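Local coordinates for protein putative ABC transporter subunit, substrate-binding component (Rhodopseudomonas palustris, PDB 4EVQ) that binds 4-hydroxybenzoate and probably delivers such lignin-derived benzoates to an ABC transporter, as a solute-binding protein of the leucine-binding family, at residues A[149-154]-A[234-239]; A[182-187]-A[199-204]; A[272-277]-A[288-293]. All blocks are in the same frame, centred on the assembly; numbering follows the deposited sequence. Where two conformers were deposited one is given.

Interaction 1: residues A[149-154]-A[234-239]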
loop_
_atom_site.group_PDB
_atom_site.type_symbol
_atom_site.label_atom_id
_atom_site.label_comp_id
_atom_site.label_asym_id
_atom_site.label_seq_id
_atom_site.Cartn_x
_atom_site.Cartn_y
_atom_site.Cartn_z
ATOM N N ALA A 149 23.714 0.392 -2.100
ATOM C CA ALA A 149 24.095 0.324 -3.507
ATOM C C ALA A 149 25.209 1.320 -3.880
ATOM O O ALA A 149 25.640 1.341 -5.019
ATOM C CB ALA A 149 22.869 0.539 -4.437
ATOM N N GLY A 150 25.621 2.173 -2.952
ATOM C CA GLY A 150 26.699 3.116 -3.211
ATOM C C GLY A 150 26.292 4.471 -3.765
ATOM O O GLY A 150 27.134 5.259 -4.162
ATOM N N LEU A 151 24.994 4.770 -3.739
ATOM C CA LEU A 151 24.507 6.059 -4.191
ATOM C C LEU A 151 24.670 7.137 -3.134
ATOM O O LEU A 151 24.621 6.863 -1.935
ATOM C CB LEU A 151 23.020 5.912 -4.539
ATOM C CG LEU A 151 22.808 4.965 -5.709
ATOM C CD1 LEU A 151 21.370 4.576 -5.773
ATOM C CD2 LEU A 151 23.268 5.525 -7.064
ATOM N N LYS A 152 24.859 8.375 -3.581
ATOM C CA LYS A 152 25.324 9.438 -2.709
ATOM C C LYS A 152 24.643 10.791 -2.892
ATOM O O LYS A 152 24.816 11.684 -2.075
ATOM C CB LYS A 152 26.870 9.670 -2.917
ATOM C CG LYS A 152 27.806 8.460 -2.755
ATOM C CD LYS A 152 29.265 8.918 -2.598
ATOM C CE LYS A 152 29.663 9.983 -3.641
ATOM N NZ LYS A 152 31.051 10.566 -3.427
ATOM N N LYS A 153 23.919 10.986 -4.000
ATOM C CA LYS A 153 23.477 12.327 -4.371
ATOM C C LYS A 153 22.114 12.232 -5.070
ATOM O O LYS A 153 22.041 12.024 -6.269
ATOM C CB LYS A 153 24.495 12.964 -5.310
ATOM C CG LYS A 153 24.177 14.398 -5.725
ATOM C CD LYS A 153 25.178 14.911 -6.787
ATOM C CE LYS A 153 24.849 16.293 -7.259
ATOM N NZ LYS A 153 25.747 16.761 -8.399
ATOM N N ALA A 154 21.034 12.389 -4.290
ATOM C CA ALA A 154 19.710 12.112 -4.790
ATOM C C ALA A 154 18.898 13.360 -5.045
ATOM O O ALA A 154 19.074 14.390 -4.376
ATOM C CB ALA A 154 18.935 11.270 -3.756
ATOM N N PRO A 234 20.004 6.569 -12.685
ATOM C CA PRO A 234 19.104 5.468 -12.286
ATOM C C PRO A 234 17.944 5.947 -11.441
ATOM O O PRO A 234 18.066 6.764 -10.552
ATOM C CB PRO A 234 19.983 4.571 -11.454
ATOM C CG PRO A 234 21.080 5.410 -10.969
ATOM C CD PRO A 234 21.326 6.453 -12.041
ATOM N N LEU A 235 16.792 5.383 -11.797
ATOM C CA LEU A 235 15.507 5.624 -11.121
ATOM C C LEU A 235 15.236 4.541 -10.102
ATOM O O LEU A 235 15.304 3.343 -10.384
ATOM C CB LEU A 235 14.427 5.709 -12.175
ATOM C CG LEU A 235 12.982 5.937 -11.646
ATOM C CD1 LEU A 235 12.924 7.260 -10.887
ATOM C CD2 LEU A 235 12.013 5.963 -12.785
ATOM N N TRP A 236 14.863 5.020 -8.934
ATOM C CA TRP A 236 14.467 4.213 -7.792
ATOM C C TRP A 236 13.160 4.725 -7.199
ATOM O O TRP A 236 12.802 5.866 -7.366
ATOM C CB TRP A 236 15.510 4.372 -6.697
ATOM C CG TRP A 236 16.802 3.626 -6.852
ATOM C CD1 TRP A 236 17.830 3.917 -7.707
ATOM C CD2 TRP A 236 17.194 2.481 -6.115
ATOM N NE1 TRP A 236 18.851 2.999 -7.536
ATOM C CE2 TRP A 236 18.487 2.110 -6.567
ATOM C CE3 TRP A 236 16.582 1.726 -5.121
ATOM C CZ2 TRP A 236 19.169 1.032 -6.039
ATOM C CZ3 TRP A 236 17.273 0.638 -4.609
ATOM C CH2 TRP A 236 18.567 0.328 -5.046
ATOM N N GLY A 237 12.471 3.854 -6.467
ATOM C CA GLY A 237 11.347 4.306 -5.660
ATOM C C GLY A 237 10.828 3.179 -4.819
ATOM O O GLY A 237 11.237 2.046 -4.950
ATOM N N PRO A 238 9.891 3.500 -3.932
ATOM C CA PRO A 238 9.076 2.422 -3.372
ATOM C C PRO A 238 8.363 1.697 -4.496
ATOM O O PRO A 238 8.104 2.261 -5.534
ATOM C CB PRO A 238 8.098 3.175 -2.467
ATOM C CG PRO A 238 7.890 4.509 -3.203
ATOM C CD PRO A 238 9.272 4.824 -3.775
ATOM N N GLY A 239 8.018 0.437 -4.310
ATOM C CA GLY A 239 7.518 -0.368 -5.394
ATOM C C GLY A 239 6.189 -0.010 -6.000
ATOM O O GLY A 239 5.855 -0.541 -7.053
#

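Interaction 2: residues A[182-187]-A[199-204]. With SO4 (sulfate ion), chain E.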
loop_
_atom_site.group_PDB
_atom_site.type_symbol
_atom_site.label_atom_id
_atom_site.label_comp_id
_atom_site.label_asym_id
_atom_site.label_seq_id
_atom_site.Cartn_x
_atom_site.Cartn_y
_atom_site.Cartn_z
ATOM N N VAL A 182 20.683 14.728 -0.226
ATOM C CA VAL A 182 19.488 14.915 -1.045
ATOM C C VAL A 182 19.564 16.365 -1.484
ATOM O O VAL A 182 19.425 17.295 -0.685
ATOM C CB VAL A 182 18.227 14.642 -0.249
ATOM C CG1 VAL A 182 17.024 14.819 -1.155
ATOM C CG2 VAL A 182 18.271 13.222 0.309
ATOM N N VAL A 183 19.817 16.574 -2.775
ATOM C CA VAL A 183 20.093 17.933 -3.235
ATOM C C VAL A 183 18.858 18.755 -3.591
ATOM O O VAL A 183 18.936 19.978 -3.701
ATOM C CB VAL A 183 21.121 17.961 -4.365
ATOM C CG1 VAL A 183 22.451 17.352 -3.875
ATOM C CG2 VAL A 183 20.648 17.304 -5.617
ATOM N N LYS A 184 17.725 18.074 -3.750
ATOM C CA LYS A 184 16.476 18.754 -4.042
ATOM C C LYS A 184 15.324 17.803 -3.847
ATOM O O LYS A 184 15.434 16.643 -4.170
ATOM C CB LYS A 184 16.461 19.271 -5.476
ATOM C CG LYS A 184 15.399 20.317 -5.780
ATOM C CD LYS A 184 15.722 21.650 -5.186
ATOM C CE LYS A 184 16.922 22.275 -5.854
ATOM N NZ LYS A 184 17.228 23.641 -5.298
ATOM N N ASP A 185 14.219 18.329 -3.327
ATOM C CA ASP A 185 12.942 17.621 -3.308
ATOM C C ASP A 185 11.987 18.384 -4.224
ATOM O O ASP A 185 11.647 19.530 -3.935
ATOM C CB ASP A 185 12.375 17.552 -1.896
ATOM C CG ASP A 185 13.309 16.872 -0.938
ATOM O OD1 ASP A 185 13.637 15.706 -1.112
ATOM O OD2 ASP A 185 13.755 17.564 0.001
ATOM N N ILE A 186 11.581 17.755 -5.302
ATOM C CA ILE A 186 10.664 18.362 -6.252
ATOM C C ILE A 186 9.269 17.759 -5.995
ATOM O O ILE A 186 9.118 16.536 -5.823
ATOM C CB ILE A 186 11.099 18.065 -7.714
ATOM C CG1 ILE A 186 12.528 18.557 -7.978
ATOM C CG2 ILE A 186 10.119 18.638 -8.712
ATOM C CD1 ILE A 186 13.119 18.129 -9.294
ATOM N N THR A 187 8.257 18.618 -6.006
ATOM C CA THR A 187 6.907 18.152 -5.923
ATOM C C THR A 187 6.066 18.626 -7.101
ATOM O O THR A 187 6.352 19.647 -7.761
ATOM C CB THR A 187 6.178 18.473 -4.619
ATOM O OG1 THR A 187 6.010 19.874 -4.470
ATOM C CG2 THR A 187 6.922 17.887 -3.424
ATOM N N LEU A 199 11.859 16.813 -14.892
ATOM C CA LEU A 199 12.940 16.072 -15.509
ATOM C C LEU A 199 14.080 16.984 -15.980
ATOM O O LEU A 199 15.246 16.640 -15.792
ATOM C CB LEU A 199 12.413 15.227 -16.645
ATOM C CG LEU A 199 11.412 14.141 -16.193
ATOM C CD1 LEU A 199 10.755 13.502 -17.398
ATOM C CD2 LEU A 199 12.001 13.108 -15.306
ATOM N N ALA A 200 13.746 18.163 -16.505
ATOM C CA ALA A 200 14.786 19.121 -16.886
ATOM C C ALA A 200 15.529 19.625 -15.661
ATOM O O ALA A 200 16.743 19.776 -15.677
ATOM C CB ALA A 200 14.162 20.289 -17.636
ATOM N N GLU A 201 14.814 19.831 -14.561
ATOM C CA GLU A 201 15.464 20.240 -13.326
ATOM C C GLU A 201 16.373 19.153 -12.796
ATOM O O GLU A 201 17.499 19.411 -12.404
ATOM C CB GLU A 201 14.436 20.667 -12.255
ATOM C CG GLU A 201 15.105 21.302 -11.048
ATOM C CD GLU A 201 14.171 21.724 -9.953
ATOM O OE1 GLU A 201 12.941 21.677 -10.142
ATOM O OE2 GLU A 201 14.693 22.154 -8.892
ATOM N N ILE A 202 15.893 17.916 -12.782
ATOM C CA ILE A 202 16.734 16.784 -12.414
ATOM C C ILE A 202 18.013 16.744 -13.234
ATOM O O ILE A 202 19.089 16.614 -12.668
ATOM C CB ILE A 202 15.960 15.479 -12.594
ATOM C CG1 ILE A 202 14.958 15.326 -11.432
ATOM C CG2 ILE A 202 16.923 14.250 -12.603
ATOM C CD1 ILE A 202 13.868 14.313 -11.693
ATOM N N ALA A 203 17.904 16.862 -14.562
ATOM C CA ALA A 203 19.134 16.859 -15.380
ATOM C C ALA A 203 20.110 17.941 -14.919
ATOM O O ALA A 203 21.322 17.715 -14.794
ATOM C CB ALA A 203 18.780 17.012 -16.852
ATOM N N SER A 204 19.592 19.125 -14.661
ATOM C CA SER A 204 20.448 20.260 -14.324
ATOM C C SER A 204 21.163 20.047 -13.007
ATOM O O SER A 204 22.246 20.597 -12.803
ATOM C CB SER A 204 19.647 21.561 -14.262
ATOM O OG SER A 204 18.884 21.675 -13.069
HETATM S S SO4 E . 14.323 25.790 -4.478
HETATM O O1 SO4 E . 12.923 26.232 -4.592
HETATM O O2 SO4 E . 14.637 25.051 -5.715
HETATM O O3 SO4 E . 14.531 24.971 -3.290
HETATM O O4 SO4 E . 15.204 26.966 -4.364
#

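Interaction 3: residues A[272-277]-A[288-293]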
loop_
_atom_site.group_PDB
_atom_site.type_symbol
_atom_site.label_atom_id
_atom_site.label_comp_id
_atom_site.label_asym_id
_atom_site.label_seq_id
_atom_site.Cartn_x
_atom_site.Cartn_y
_atom_site.Cartn_z
ATOM N N GLN A 272 1.941 -18.894 -4.805
ATOM C CA GLN A 272 1.770 -19.643 -6.024
ATOM C C GLN A 272 0.284 -19.872 -6.294
ATOM O O GLN A 272 -0.162 -19.759 -7.418
ATOM C CB GLN A 272 2.563 -20.951 -5.947
ATOM C CG GLN A 272 4.085 -20.687 -5.961
ATOM C CD GLN A 272 4.542 -19.782 -7.099
ATOM O OE1 GLN A 272 4.358 -20.099 -8.277
ATOM N NE2 GLN A 272 5.144 -18.637 -6.752
ATOM N N ALA A 273 -0.477 -20.198 -5.255
ATOM C CA ALA A 273 -1.884 -20.494 -5.437
ATOM C C ALA A 273 -2.681 -19.225 -5.738
ATOM O O ALA A 273 -3.602 -19.233 -6.540
ATOM C CB ALA A 273 -2.426 -21.170 -4.212
ATOM N N PHE A 274 -2.318 -18.145 -5.064
ATOM C CA PHE A 274 -2.973 -16.866 -5.275
ATOM C C PHE A 274 -2.752 -16.329 -6.690
ATOM O O PHE A 274 -3.682 -15.879 -7.334
ATOM C CB PHE A 274 -2.400 -15.887 -4.231
ATOM C CG PHE A 274 -2.820 -14.454 -4.429
ATOM C CD1 PHE A 274 -4.115 -14.053 -4.236
ATOM C CD2 PHE A 274 -1.868 -13.501 -4.738
ATOM C CE1 PHE A 274 -4.483 -12.733 -4.422
ATOM C CE2 PHE A 274 -2.207 -12.181 -4.900
ATOM C CZ PHE A 274 -3.513 -11.797 -4.731
ATOM N N VAL A 275 -1.508 -16.358 -7.148
ATOM C CA VAL A 275 -1.213 -15.864 -8.490
ATOM C C VAL A 275 -2.005 -16.687 -9.482
ATOM O O VAL A 275 -2.622 -16.131 -10.389
ATOM C CB VAL A 275 0.278 -15.917 -8.798
ATOM C CG1 VAL A 275 0.566 -15.700 -10.291
ATOM C CG2 VAL A 275 1.001 -14.868 -7.962
ATOM N N LYS A 276 -2.022 -18.012 -9.312
ATOM C CA LYS A 276 -2.767 -18.877 -10.256
ATOM C C LYS A 276 -4.256 -18.533 -10.281
ATOM O O LYS A 276 -4.864 -18.393 -11.351
ATOM C CB LYS A 276 -2.548 -20.356 -9.905
ATOM C CG LYS A 276 -3.263 -21.341 -10.853
ATOM C CD LYS A 276 -2.816 -22.776 -10.593
ATOM C CE LYS A 276 -3.668 -23.786 -11.372
ATOM N NZ LYS A 276 -3.410 -25.179 -10.916
ATOM N N SER A 277 -4.840 -18.392 -9.094
ATOM C CA SER A 277 -6.271 -18.083 -8.961
ATOM C C SER A 277 -6.619 -16.701 -9.493
ATOM O O SER A 277 -7.672 -16.496 -10.095
ATOM C CB SER A 277 -6.690 -18.163 -7.481
ATOM O OG SER A 277 -6.745 -19.505 -7.036
ATOM N N VAL A 288 0.767 -5.670 -5.662
ATOM C CA VAL A 288 0.782 -5.521 -4.195
ATOM C C VAL A 288 -0.570 -5.109 -3.670
ATOM O O VAL A 288 -0.928 -5.482 -2.544
ATOM C CB VAL A 288 1.904 -4.532 -3.752
ATOM C CG1 VAL A 288 1.614 -3.097 -4.178
ATOM C CG2 VAL A 288 2.180 -4.648 -2.241
ATOM N N PHE A 289 -1.334 -4.316 -4.423
ATOM C CA PHE A 289 -2.629 -3.849 -3.969
ATOM C C PHE A 289 -3.583 -5.000 -3.869
ATOM O O PHE A 289 -4.348 -5.120 -2.871
ATOM C CB PHE A 289 -3.105 -2.737 -4.916
ATOM C CG PHE A 289 -2.061 -1.674 -5.121
ATOM C CD1 PHE A 289 -1.739 -0.801 -4.116
ATOM C CD2 PHE A 289 -1.418 -1.540 -6.338
ATOM C CE1 PHE A 289 -0.735 0.145 -4.271
ATOM C CE2 PHE A 289 -0.460 -0.595 -6.538
ATOM C CZ PHE A 289 -0.101 0.240 -5.514
ATOM N N ALA A 290 -3.571 -5.897 -4.853
ATOM C CA ALA A 290 -4.375 -7.114 -4.764
ATOM C C ALA A 290 -3.988 -7.985 -3.584
ATOM O O ALA A 290 -4.874 -8.526 -2.902
ATOM C CB ALA A 290 -4.274 -7.894 -6.041
ATOM N N VAL A 291 -2.696 -8.113 -3.288
ATOM C CA VAL A 291 -2.255 -8.866 -2.139
ATOM C C VAL A 291 -2.795 -8.260 -0.873
ATOM O O VAL A 291 -3.227 -8.986 0.050
ATOM C CB VAL A 291 -0.725 -8.893 -2.079
ATOM C CG1 VAL A 291 -0.217 -9.516 -0.789
ATOM C CG2 VAL A 291 -0.140 -9.663 -3.254
ATOM N N GLN A 292 -2.735 -6.946 -0.737
ATOM C CA GLN A 292 -3.189 -6.258 0.441
ATOM C C GLN A 292 -4.689 -6.447 0.653
ATOM O O GLN A 292 -5.135 -6.570 1.800
ATOM C CB GLN A 292 -2.807 -4.770 0.393
ATOM C CG GLN A 292 -1.295 -4.571 0.502
ATOM C CD GLN A 292 -0.787 -3.186 0.134
ATOM O OE1 GLN A 292 0.379 -2.909 0.303
ATOM N NE2 GLN A 292 -1.661 -2.321 -0.360
ATOM N N GLY A 293 -5.463 -6.496 -0.405
ATOM C CA GLY A 293 -6.898 -6.787 -0.318
ATOM C C GLY A 293 -7.161 -8.213 0.071
ATOM O O GLY A 293 -8.027 -8.495 0.919
#

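Interaction 1: residues A[149-154]-A[234-239]
L151 and W236 meet across one face of the seven-stranded sheet of this periplasmic binding protein. L151 lies in the turn joining helix 135-148 to strand 153-159, and the side chains of that turn reach W236 and P234 past the intervening strand 209-213, where L151 also touches C209. The side chains of L151 and W236 slant across one another, and the touching branch is CD1 of L151, which lies 3.5 Å from NE1 and 3.9 Å from CE2 of W236. With CG beside the backbone N (chi1 -64°) and chi2 at 165°, L151 turns CD1 to the pyrrole side of the indole and CD2 to CG of P234. A149 adds its CB further along the indole, 4.1 Å from CZ2 of W236. G150, between these two apolar residues, takes positive phi (90°) in the Schellman motif that ends the helix. W236 also packs on A145 and M146, which places the indole between the last turn of that helix and its own strand. Without the indole, as with an alanine here, CD1 of L151 and CB of A149 would probably lose their common partner and a gap would open beneath the turn. At its outer margin the contact thins to a single approach of 4.5 Å, from CD2 of L151 to CG of P234.

Interaction 2: residues A[182-187]-A[199-204]
E201 and I186 come at each other from opposite directions, bringing the CD1 methyl of I186 to 3.7 Å from OE1 of E201 and 3.8 Å from its CD. OE2 of E201 lies against the methylenes of K184, 3.7 Å from CG of K184, whose chain runs across the glutamate at about a right angle. Deeper in, CD1 of I186 also reaches CG1 of I202, at 4.0 Å. E201 gets there by an extended chain with CG anti to the backbone N (chi1 -171°), while K184 folds at chi2 and chi3 and carries its NZ to a sulfate, probably from the crystallisation liquor, with a hydrogen bond of 3.0 Å from NZ to O2. The axes of the two short segments approach to 10.2 Å at 174°, nearly antiparallel; edge strand 181-188, helix 196-205 and the parallel strand 209-213 form a beta-alpha-beta crossover. Behind the isoleucines, V155 of the neighbouring strand 153-159 touches both I186 and I202. NZ of K184 stays 4.6 Å from OE2 of E201: its hydrogen bond goes to the sulfate, E201 may add only a longer-range attraction, and the carboxylate lies against a methyl and methylenes rather than against the ammonium.

Interaction 3: residues A[272-277]-A[288-293]
Two consecutive helices of the periplasmic binding protein fold, 269-282 and 288-306, pack together here through F274, which reaches from the first helix to A290 and V291 near the start of the second. Its CE2 lies 3.6 Å from CG2 of V291, the closest approach between the segments. The neighbouring ring atom CZ lies 4.2 Å from CB of A290 and 4.0 Å from its carbonyl O. Both V291 CG2 and the carbonyl O come at the ring obliquely, and the phenylalanine and valine side chains are inclined to each other. With CG anti to the backbone N (chi1 172°), F274 points its ring from its own helix toward the second, bridging the 8.6 Å between F274 CA and V291 CA. In V291 the touching branch is CG2, set beside the backbone N. F274 is also touched by P286, in the link between the helices, and by the ring of W294, one turn beyond A290, which meets it with the planes at about 55°. The second helix has another side, where F289 touches the bound 4-hydroxybenzoate and CG1 of V288 sits 3.8 Å above the centre of the F289 ring; the side chain of A290 is about 12 Å from that ligand. Q292, one turn on from V288, hydrogen-bonds through OE1 to H261 and through NE2 to N113. Ring carbons against a methyl, an alanine CB and the A290 carbonyl carry the helix pairing, all three residues being buried. Such a contact depends on complementary shape and the exclusion of water more than on the direction of any bond.

In the fold
Interactions 1 and 2 share one sheet: strands 153-159 and 181-188 are neighbours in it, and the two contacts join where A154 O probably accepts a hydrogen bond from V183 N. Their centres are 13 Å apart, with interaction 2 nested inside the chain loop that interaction 1 closes. Both are partly buried, yet interaction 1 rests on hydrocarbon and indole surfaces, whereas interaction 2, at the edge strand, adds a carboxylate, an ammonium and a sulfate to its aliphatic contacts. Interaction 3 is entirely buried and lies on the opposite side of the chain's centre from interaction 2, about 36 Å away between centres. It pairs two helices, one of which also carries a ligand-pocket residue.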